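Carbamate kinase (Aeropyrum pernix, PDB 2E9Y) probably acts as a carbamate kinase, reversibly transferring a phosphoryl group between carbamoyl phosphate and ADP to form carbamate and ATP. Local coordinates at residues P292-S297 and G310-L315; A229-I234 and Q303-Q308; G60-A65 and A83-W88. All blocks are in the same frame, centred on the assembly; numbering follows the deposited sequence.

In the fold
Interactions 1 and 2 are neighbours, with centres 7 Å apart. They share the central sheet: strand 293-297, the partner of strand 311-314 in interaction 1, runs parallel to strand 231-236 of interaction 2. Val294 joins the two strands, with its N 3.0 Å from Leu232 O and its O 2.9 Å from Ile234 N. Helix 301-305 of interaction 2 belongs to the connection between the two strands of interaction 1. Interaction 3 lies across the chain's centre, about 31 Å from interaction 1 and 30 Å from interaction 2, centre to centre. It forms part of the interface with the second subunit. Interactions 1 and 2 lie in the C-terminal half, which binds the nucleotide in relatives.

Interaction 1: residues P292-S297 and G310-L315; sequences PAVIGS and GTVVML
Strands 293-297 and 311-314 run antiparallel, with axes 4.6 Å apart at closest approach and their directions 160° apart. Ala293 and Val313 form one hydrogen-bonded pair, and Ile295 and Thr311 the next. Val313 N donates to Ala293 O at 2.7 Å, nearly along the C=O axis. Ala293 N returns a longer bond to Val313 O. Thr311 N donates to Ile295 O at 2.7 Å, from 25° above the carbonyl plane. Ile295 N meets a lone pair of Thr311 O in plane, at 3.0 Å. Val294 and Val312 are the non-hydrogen-bonded pair between them. Val294 CG2 is anti to its backbone N. From there it sits 3.4 Å from Thr311 O and touches Val312 CG2 at 4.3 Å. Leu307 packs on both valines. On the other face Ala293 CB and Val313 CB lie side by side at 4.4 Å, under helix 275-289. Thr311 also points to that face; its OG1 is hydrogen-bonded to Leu253 O and Val241 N, which fixes its rotation. Gly310 leads into the second strand with a positive phi of 77°. A beta carbon there would collide with Ile295 O. The arrangement is an antiparallel pairing added to the mostly parallel central sheet of the amino acid kinase fold: strand 293-297 lies between strands 231-236 and 311-314, and strand 311-314 pairs in turn with strand 255-257.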
loop_
_atom_site.group_PDB
_atom_site.type_symbol
_atom_site.label_atom_id
_atom_site.label_comp_id
_atom_site.label_asym_id
_atom_site.label_seq_id
_atom_site.Cartn_x
_atom_site.Cartn_y
_atom_site.Cartn_z
ATOM N N PRO A 292 -22.157 8.317 -21.517
ATOM C CA PRO A 292 -21.287 7.557 -22.419
ATOM C C PRO A 292 -20.035 6.995 -21.745
ATOM O O PRO A 292 -19.557 7.523 -20.743
ATOM C CB PRO A 292 -20.924 8.576 -23.500
ATOM C CG PRO A 292 -22.071 9.533 -23.483
ATOM C CD PRO A 292 -22.346 9.692 -22.013
ATOM N N ALA A 293 -19.518 5.912 -22.311
ATOM C CA ALA A 293 -18.299 5.282 -21.826
ATOM C C ALA A 293 -17.457 5.134 -23.084
ATOM O O ALA A 293 -18.001 5.013 -24.179
ATOM C CB ALA A 293 -18.599 3.918 -21.226
ATOM N N VAL A 294 -16.138 5.161 -22.948
ATOM C CA VAL A 294 -15.295 5.020 -24.124
ATOM C C VAL A 294 -14.140 4.051 -23.887
ATOM O O VAL A 294 -13.558 4.009 -22.801
ATOM C CB VAL A 294 -14.756 6.401 -24.576
ATOM C CG1 VAL A 294 -13.933 7.039 -23.458
ATOM C CG2 VAL A 294 -13.936 6.248 -25.847
ATOM N N ILE A 295 -13.841 3.252 -24.907
ATOM C CA ILE A 295 -12.755 2.282 -24.845
ATOM C C ILE A 295 -11.771 2.633 -25.951
ATOM O O ILE A 295 -12.135 2.663 -27.131
ATOM C CB ILE A 295 -13.273 0.848 -25.060
ATOM C CG1 ILE A 295 -14.249 0.476 -23.939
ATOM C CG2 ILE A 295 -12.101 -0.132 -25.088
ATOM C CD1 ILE A 295 -14.988 -0.828 -24.170
ATOM N N GLY A 296 -10.527 2.911 -25.575
ATOM C CA GLY A 296 -9.540 3.267 -26.576
ATOM C C GLY A 296 -8.109 2.943 -26.206
ATOM O O GLY A 296 -7.845 2.245 -25.227
ATOM N N SER A 297 -7.187 3.473 -27.003
ATOM C CA SER A 297 -5.755 3.261 -26.824
ATOM C C SER A 297 -5.132 4.241 -25.832
ATOM O O SER A 297 -5.497 5.416 -25.797
ATOM C CB SER A 297 -5.059 3.394 -28.185
ATOM O OG SER A 297 -3.659 3.243 -28.075
ATOM N N GLY A 310 -11.147 6.072 -30.315
ATOM C CA GLY A 310 -11.635 4.899 -29.611
ATOM C C GLY A 310 -13.098 4.616 -29.893
ATOM O O GLY A 310 -13.701 5.231 -30.773
ATOM N N THR A 311 -13.673 3.684 -29.141
ATOM C CA THR A 311 -15.072 3.317 -29.318
ATOM C C THR A 311 -15.959 3.947 -28.251
ATOM O O THR A 311 -15.811 3.665 -27.065
ATOM C CB THR A 311 -15.256 1.790 -29.253
ATOM O OG1 THR A 311 -14.460 1.172 -30.269
ATOM C CG2 THR A 311 -16.719 1.416 -29.464
ATOM N N VAL A 312 -16.880 4.805 -28.677
ATOM C CA VAL A 312 -17.794 5.444 -27.743
ATOM C C VAL A 312 -19.048 4.582 -27.608
ATOM O O VAL A 312 -19.749 4.328 -28.591
ATOM C CB VAL A 312 -18.204 6.849 -28.227
ATOM C CG1 VAL A 312 -19.125 7.499 -27.207
ATOM C CG2 VAL A 312 -16.969 7.700 -28.450
ATOM N N VAL A 313 -19.313 4.116 -26.393
ATOM C CA VAL A 313 -20.483 3.294 -26.123
ATOM C C VAL A 313 -21.584 4.258 -25.699
ATOM O O VAL A 313 -21.493 4.896 -24.650
ATOM C CB VAL A 313 -20.194 2.270 -25.000
ATOM C CG1 VAL A 313 -21.422 1.419 -24.739
ATOM C CG2 VAL A 313 -19.010 1.389 -25.401
ATOM N N MET A 314 -22.620 4.360 -26.529
ATOM C CA MET A 314 -23.725 5.285 -26.293
ATOM C C MET A 314 -24.973 4.659 -25.678
ATOM O O MET A 314 -25.165 3.446 -25.725
ATOM C CB MET A 314 -24.098 5.966 -27.614
ATOM C CG MET A 314 -22.897 6.458 -28.410
ATOM S SD MET A 314 -23.338 7.105 -30.037
ATOM C CE MET A 314 -23.488 5.583 -30.986
ATOM N N LEU A 315 -25.828 5.511 -25.120
ATOM C CA LEU A 315 -27.064 5.080 -24.478
ATOM C C LEU A 315 -28.035 4.468 -25.488
ATOM O O LEU A 315 -28.032 4.781 -26.671
ATOM C CB LEU A 315 -27.708 6.299 -23.814
ATOM C CG LEU A 315 -28.352 5.966 -22.464
ATOM C CD1 LEU A 315 -29.039 7.179 -21.833
ATOM C CD2 LEU A 315 -29.419 4.876 -22.566
#

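Interaction 2: residues A229-I234 and Q303-Q308; sequences ADLLVI and QVLSLQ
Val304, on helix 301-305, directs its beta carbon at strand 231-236. Its CG1, anti to the backbone N, meets Val233 CG1 at 4.0 Å, and the two side chains cross obliquely. The same methyl also packs on Val294 of the next strand. Leu305 gives the largest share of the helix side. Its chi1 of -91° is off the staggered position, and its two methyls both lie against those of Val233. Leu305 CD1 lies 3.7 Å from Val233 CG2, and Leu305 CD2, which is near both valine methyls, lies 3.7 Å from Val233 CG1. The two side chains cross at about a right angle. An alanine in place of Val233 would remove CG1 and CG2 of the valine and would probably leave Leu305 and Val304 less well packed against the strand. Leu231 CD2 comes in beside the same leucine, 4.1 Å from Leu305 CD1 and 3.8 Å from Leu305 O. Trp47 touches both Leu231 and Leu305. The helix thus lies over one face of the central sheet of the amino acid kinase fold, where strand 231-236 runs between the parallel strands 6-10 and 293-297. At Leu307 the chain leaves helical torsions in a Schellman motif, with a positive phi of 69°. Leu307 N bonds back to Val304 O, and Gln308 N reaches Gln303 O at 2.9 Å. This turn sends the Leu307 side chain back to the strand, where its CD2 meets Leu231 CD1 at 4.3 Å. Leu307 O accepts a bond from Arg254 NH2. Gln308 curls its side chain back over the turn, and Gln308 NE2 donates to Ser306 O at 3.1 Å, from 41° above the carbonyl plane.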
loop_
_atom_site.group_PDB
_atom_site.type_symbol
_atom_site.label_atom_id
_atom_site.label_comp_id
_atom_site.label_asym_id
_atom_site.label_seq_id
_atom_site.Cartn_x
_atom_site.Cartn_y
_atom_site.Cartn_z
ATOM N N ALA A 229 -19.508 9.681 -11.821
ATOM C CA ALA A 229 -18.519 10.202 -12.754
ATOM C C ALA A 229 -19.197 10.623 -14.050
ATOM O O ALA A 229 -20.244 10.090 -14.420
ATOM C CB ALA A 229 -17.451 9.142 -13.040
ATOM N N ASP A 230 -18.587 11.576 -14.742
ATOM C CA ASP A 230 -19.130 12.066 -15.999
ATOM C C ASP A 230 -18.742 11.144 -17.149
ATOM O O ASP A 230 -19.387 11.138 -18.198
ATOM C CB ASP A 230 -18.606 13.480 -16.274
ATOM C CG ASP A 230 -19.040 14.479 -15.216
ATOM O OD1 ASP A 230 -20.245 14.793 -15.154
ATOM O OD2 ASP A 230 -18.178 14.949 -14.443
ATOM N N LEU A 231 -17.692 10.353 -16.950
ATOM C CA LEU A 231 -17.232 9.462 -18.004
ATOM C C LEU A 231 -16.395 8.303 -17.491
ATOM O O LEU A 231 -15.651 8.449 -16.524
ATOM C CB LEU A 231 -16.400 10.257 -19.017
ATOM C CG LEU A 231 -15.726 9.518 -20.181
ATOM C CD1 LEU A 231 -16.782 8.946 -21.113
ATOM C CD2 LEU A 231 -14.826 10.477 -20.947
ATOM N N LEU A 232 -16.547 7.149 -18.134
ATOM C CA LEU A 232 -15.757 5.967 -17.808
ATOM C C LEU A 232 -14.863 5.777 -19.022
ATOM O O LEU A 232 -15.344 5.707 -20.158
ATOM C CB LEU A 232 -16.633 4.719 -17.616
ATOM C CG LEU A 232 -15.865 3.386 -17.563
ATOM C CD1 LEU A 232 -14.923 3.369 -16.357
ATOM C CD2 LEU A 232 -16.835 2.221 -17.488
ATOM N N VAL A 233 -13.561 5.715 -18.782
ATOM C CA VAL A 233 -12.596 5.541 -19.856
ATOM C C VAL A 233 -11.772 4.284 -19.609
ATOM O O VAL A 233 -11.245 4.090 -18.515
ATOM C CB VAL A 233 -11.622 6.738 -19.923
ATOM C CG1 VAL A 233 -10.615 6.534 -21.053
ATOM C CG2 VAL A 233 -12.397 8.033 -20.117
ATOM N N ILE A 234 -11.677 3.426 -20.618
ATOM C CA ILE A 234 -10.868 2.221 -20.499
ATOM C C ILE A 234 -9.746 2.332 -21.523
ATOM O O ILE A 234 -9.994 2.330 -22.727
ATOM C CB ILE A 234 -11.680 0.946 -20.775
ATOM C CG1 ILE A 234 -12.806 0.814 -19.744
ATOM C CG2 ILE A 234 -10.768 -0.270 -20.682
ATOM C CD1 ILE A 234 -13.689 -0.390 -19.953
ATOM N N GLN A 303 -7.297 12.170 -27.059
ATOM C CA GLN A 303 -8.434 12.233 -27.972
ATOM C C GLN A 303 -9.581 11.378 -27.451
ATOM O O GLN A 303 -10.748 11.756 -27.569
ATOM C CB GLN A 303 -8.035 11.748 -29.369
ATOM C CG GLN A 303 -7.021 12.642 -30.066
ATOM C CD GLN A 303 -7.546 14.049 -30.293
ATOM O OE1 GLN A 303 -8.518 14.252 -31.021
ATOM N NE2 GLN A 303 -6.905 15.029 -29.664
ATOM N N VAL A 304 -9.246 10.225 -26.874
ATOM C CA VAL A 304 -10.268 9.320 -26.333
ATOM C C VAL A 304 -11.195 10.016 -25.337
ATOM O O VAL A 304 -12.407 9.835 -25.351
ATOM C CB VAL A 304 -9.597 8.107 -25.659
ATOM C CG1 VAL A 304 -10.661 7.282 -24.933
ATOM C CG2 VAL A 304 -8.917 7.229 -26.692
ATOM N N LEU A 305 -10.575 10.802 -24.426
ATOM C CA LEU A 305 -11.291 11.556 -23.399
ATOM C C LEU A 305 -12.276 12.564 -24.015
ATOM O O LEU A 305 -13.334 12.855 -23.476
ATOM C CB LEU A 305 -10.264 12.284 -22.531
ATOM C CG LEU A 305 -9.827 11.452 -21.321
ATOM C CD1 LEU A 305 -10.901 11.395 -20.232
ATOM C CD2 LEU A 305 -9.509 10.000 -21.684
ATOM N N SER A 306 -11.863 13.121 -25.173
ATOM C CA SER A 306 -12.722 14.071 -25.891
ATOM C C SER A 306 -13.794 13.370 -26.747
ATOM O O SER A 306 -14.606 14.000 -27.425
ATOM C CB SER A 306 -11.823 14.930 -26.785
ATOM O OG SER A 306 -10.912 15.681 -25.977
ATOM N N LEU A 307 -13.748 12.018 -26.720
ATOM C CA LEU A 307 -14.657 11.200 -27.509
ATOM C C LEU A 307 -14.351 11.308 -28.999
ATOM O O LEU A 307 -15.213 11.122 -29.848
ATOM C CB LEU A 307 -16.097 11.618 -27.203
ATOM C CG LEU A 307 -16.445 11.424 -25.722
ATOM C CD1 LEU A 307 -17.926 11.664 -25.440
ATOM C CD2 LEU A 307 -16.135 10.016 -25.208
ATOM N N GLN A 308 -13.094 11.663 -29.325
ATOM C CA GLN A 308 -12.714 11.813 -30.726
ATOM C C GLN A 308 -11.876 10.630 -31.227
ATOM O O GLN A 308 -11.431 10.577 -32.359
ATOM C CB GLN A 308 -11.910 13.102 -30.867
ATOM C CG GLN A 308 -12.689 14.341 -30.429
ATOM C CD GLN A 308 -13.987 14.427 -31.199
ATOM O OE1 GLN A 308 -14.039 14.438 -32.418
ATOM N NE2 GLN A 308 -15.078 14.537 -30.414
#

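Interaction 3: residues G60-A65 and A83-W88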
loop_
_atom_site.group_PDB
_atom_site.type_symbol
_atom_site.label_atom_id
_atom_site.label_comp_id
_atom_site.label_asym_id
_atom_site.label_seq_id
_atom_site.Cartn_x
_atom_site.Cartn_y
_atom_site.Cartn_z
ATOM N N GLY A 60 1.096 -11.814 -9.379
ATOM C CA GLY A 60 1.607 -13.138 -9.688
ATOM C C GLY A 60 3.036 -13.271 -9.188
ATOM O O GLY A 60 3.420 -14.302 -8.628
ATOM N N TYR A 61 3.822 -12.215 -9.385
ATOM C CA TYR A 61 5.211 -12.178 -8.942
ATOM C C TYR A 61 5.280 -12.367 -7.430
ATOM O O TYR A 61 6.068 -13.174 -6.928
ATOM C CB TYR A 61 5.850 -10.837 -9.325
ATOM C CG TYR A 61 7.192 -10.566 -8.667
ATOM C CD1 TYR A 61 8.352 -11.202 -9.110
ATOM C CD2 TYR A 61 7.297 -9.674 -7.602
ATOM C CE1 TYR A 61 9.588 -10.952 -8.505
ATOM C CE2 TYR A 61 8.519 -9.418 -6.987
ATOM C CZ TYR A 61 9.664 -10.058 -7.445
ATOM O OH TYR A 61 10.877 -9.788 -6.850
ATOM N N LEU A 62 4.461 -11.617 -6.695
ATOM C CA LEU A 62 4.447 -11.731 -5.241
ATOM C C LEU A 62 4.065 -13.137 -4.792
ATOM O O LEU A 62 4.662 -13.686 -3.869
ATOM C CB LEU A 62 3.478 -10.714 -4.640
ATOM C CG LEU A 62 3.920 -9.260 -4.833
ATOM C CD1 LEU A 62 2.870 -8.321 -4.237
ATOM C CD2 LEU A 62 5.274 -9.044 -4.142
ATOM N N SER A 63 3.059 -13.715 -5.441
ATOM C CA SER A 63 2.624 -15.066 -5.104
ATOM C C SER A 63 3.789 -16.053 -5.275
ATOM O O SER A 63 4.012 -16.924 -4.430
ATOM C CB SER A 63 1.457 -15.475 -6.005
ATOM O OG SER A 63 0.360 -14.590 -5.832
ATOM N N GLU A 64 4.532 -15.906 -6.367
ATOM C CA GLU A 64 5.672 -16.779 -6.636
ATOM C C GLU A 64 6.763 -16.580 -5.589
ATOM O O GLU A 64 7.367 -17.546 -5.120
ATOM C CB GLU A 64 6.265 -16.489 -8.015
ATOM C CG GLU A 64 5.363 -16.798 -9.196
ATOM C CD GLU A 64 6.094 -16.630 -10.506
ATOM O OE1 GLU A 64 6.993 -17.450 -10.784
ATOM O OE2 GLU A 64 5.784 -15.672 -11.246
ATOM N N ALA A 65 7.019 -15.318 -5.242
ATOM C CA ALA A 65 8.042 -14.979 -4.262
ATOM C C ALA A 65 7.779 -15.640 -2.915
ATOM O O ALA A 65 8.667 -16.266 -2.347
ATOM C CB ALA A 65 8.123 -13.458 -4.088
ATOM N N ALA A 83 -3.155 -6.017 -1.829
ATOM C CA ALA A 83 -2.955 -4.728 -1.155
ATOM C C ALA A 83 -1.543 -4.224 -1.439
ATOM O O ALA A 83 -1.327 -3.038 -1.721
ATOM C CB ALA A 83 -3.171 -4.870 0.352
ATOM N N MET A 84 -0.572 -5.129 -1.361
ATOM C CA MET A 84 0.811 -4.782 -1.646
ATOM C C MET A 84 0.951 -4.173 -3.040
ATOM O O MET A 84 1.646 -3.187 -3.249
ATOM C CB MET A 84 1.654 -6.054 -1.547
ATOM C CG MET A 84 1.951 -6.448 -0.099
ATOM S SD MET A 84 3.062 -7.857 0.010
ATOM C CE MET A 84 2.857 -8.198 1.765
ATOM N N THR A 85 0.290 -4.778 -4.031
ATOM C CA THR A 85 0.395 -4.261 -5.395
ATOM C C THR A 85 -0.219 -2.870 -5.533
ATOM O O THR A 85 0.166 -2.106 -6.420
ATOM C CB THR A 85 -0.260 -5.205 -6.459
ATOM O OG1 THR A 85 -1.679 -5.276 -6.267
ATOM C CG2 THR A 85 0.341 -6.599 -6.371
ATOM N N GLN A 86 -1.178 -2.532 -4.677
ATOM C CA GLN A 86 -1.775 -1.202 -4.764
ATOM C C GLN A 86 -0.735 -0.155 -4.373
ATOM O O GLN A 86 -0.679 0.922 -4.962
ATOM C CB GLN A 86 -3.020 -1.078 -3.866
ATOM C CG GLN A 86 -4.173 -1.993 -4.286
ATOM C CD GLN A 86 -5.466 -1.745 -3.509
ATOM O OE1 GLN A 86 -5.459 -1.162 -2.423
ATOM N NE2 GLN A 86 -6.586 -2.209 -4.065
ATOM N N ALA A 87 0.103 -0.473 -3.390
ATOM C CA ALA A 87 1.142 0.464 -2.964
ATOM C C ALA A 87 2.307 0.460 -3.955
ATOM O O ALA A 87 2.877 1.510 -4.266
ATOM C CB ALA A 87 1.640 0.091 -1.572
ATOM N N TRP A 88 2.649 -0.725 -4.451
ATOM C CA TRP A 88 3.744 -0.885 -5.404
ATOM C C TRP A 88 3.449 -0.107 -6.694
ATOM O O TRP A 88 4.160 0.843 -7.028
ATOM C CB TRP A 88 3.937 -2.385 -5.675
ATOM C CG TRP A 88 4.884 -2.791 -6.776
ATOM C CD1 TRP A 88 5.690 -1.982 -7.535
ATOM C CD2 TRP A 88 5.095 -4.126 -7.253
ATOM N NE1 TRP A 88 6.383 -2.740 -8.460
ATOM C CE2 TRP A 88 6.036 -4.058 -8.303
ATOM C CE3 TRP A 88 4.575 -5.378 -6.889
ATOM C CZ2 TRP A 88 6.469 -5.197 -8.998
ATOM C CZ3 TRP A 88 5.005 -6.508 -7.579
ATOM C CH2 TRP A 88 5.943 -6.407 -8.622
#
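The rings of Tyr61 and Trp88 meet obliquely, with planes at 67° and the Tyr61 ring centroid 5.8 Å from that of the six-membered ring of Trp88. Tyr61 CD2 touches Trp88 CH2 at 3.7 Å. Leu62 CG comes up to the edge of the indole near its plane, 4.0 Å from Trp88 CZ3; the two side chains reach toward each other tip to tip. This is helix-helix packing of the amino acid kinase fold at the dimer interface. The axes of segments 60-65 and 83-88 pass 10.7 Å apart at an angle of 125°. Both Tyr61 and Trp88 hold CG anti to the backbone N, which sends each ring into the gap between the helices. Val23 packs on both. The second subunit is close: Tyr61 OH is hydrogen-bonded to Pro74 O of that subunit, and Trp88 packs on its Met84. Thr85 turns OG1 to the crowded position between its N and carbonyl carbon, where it is hydrogen-bonded to Thr82 O and Asn55 ND2. That leaves its methyl facing helix 56-67. Leu62 CD1 fits between two carbons of the other helix, 3.7 Å from Thr85 CG2 and 3.7 Å from Met84 CB.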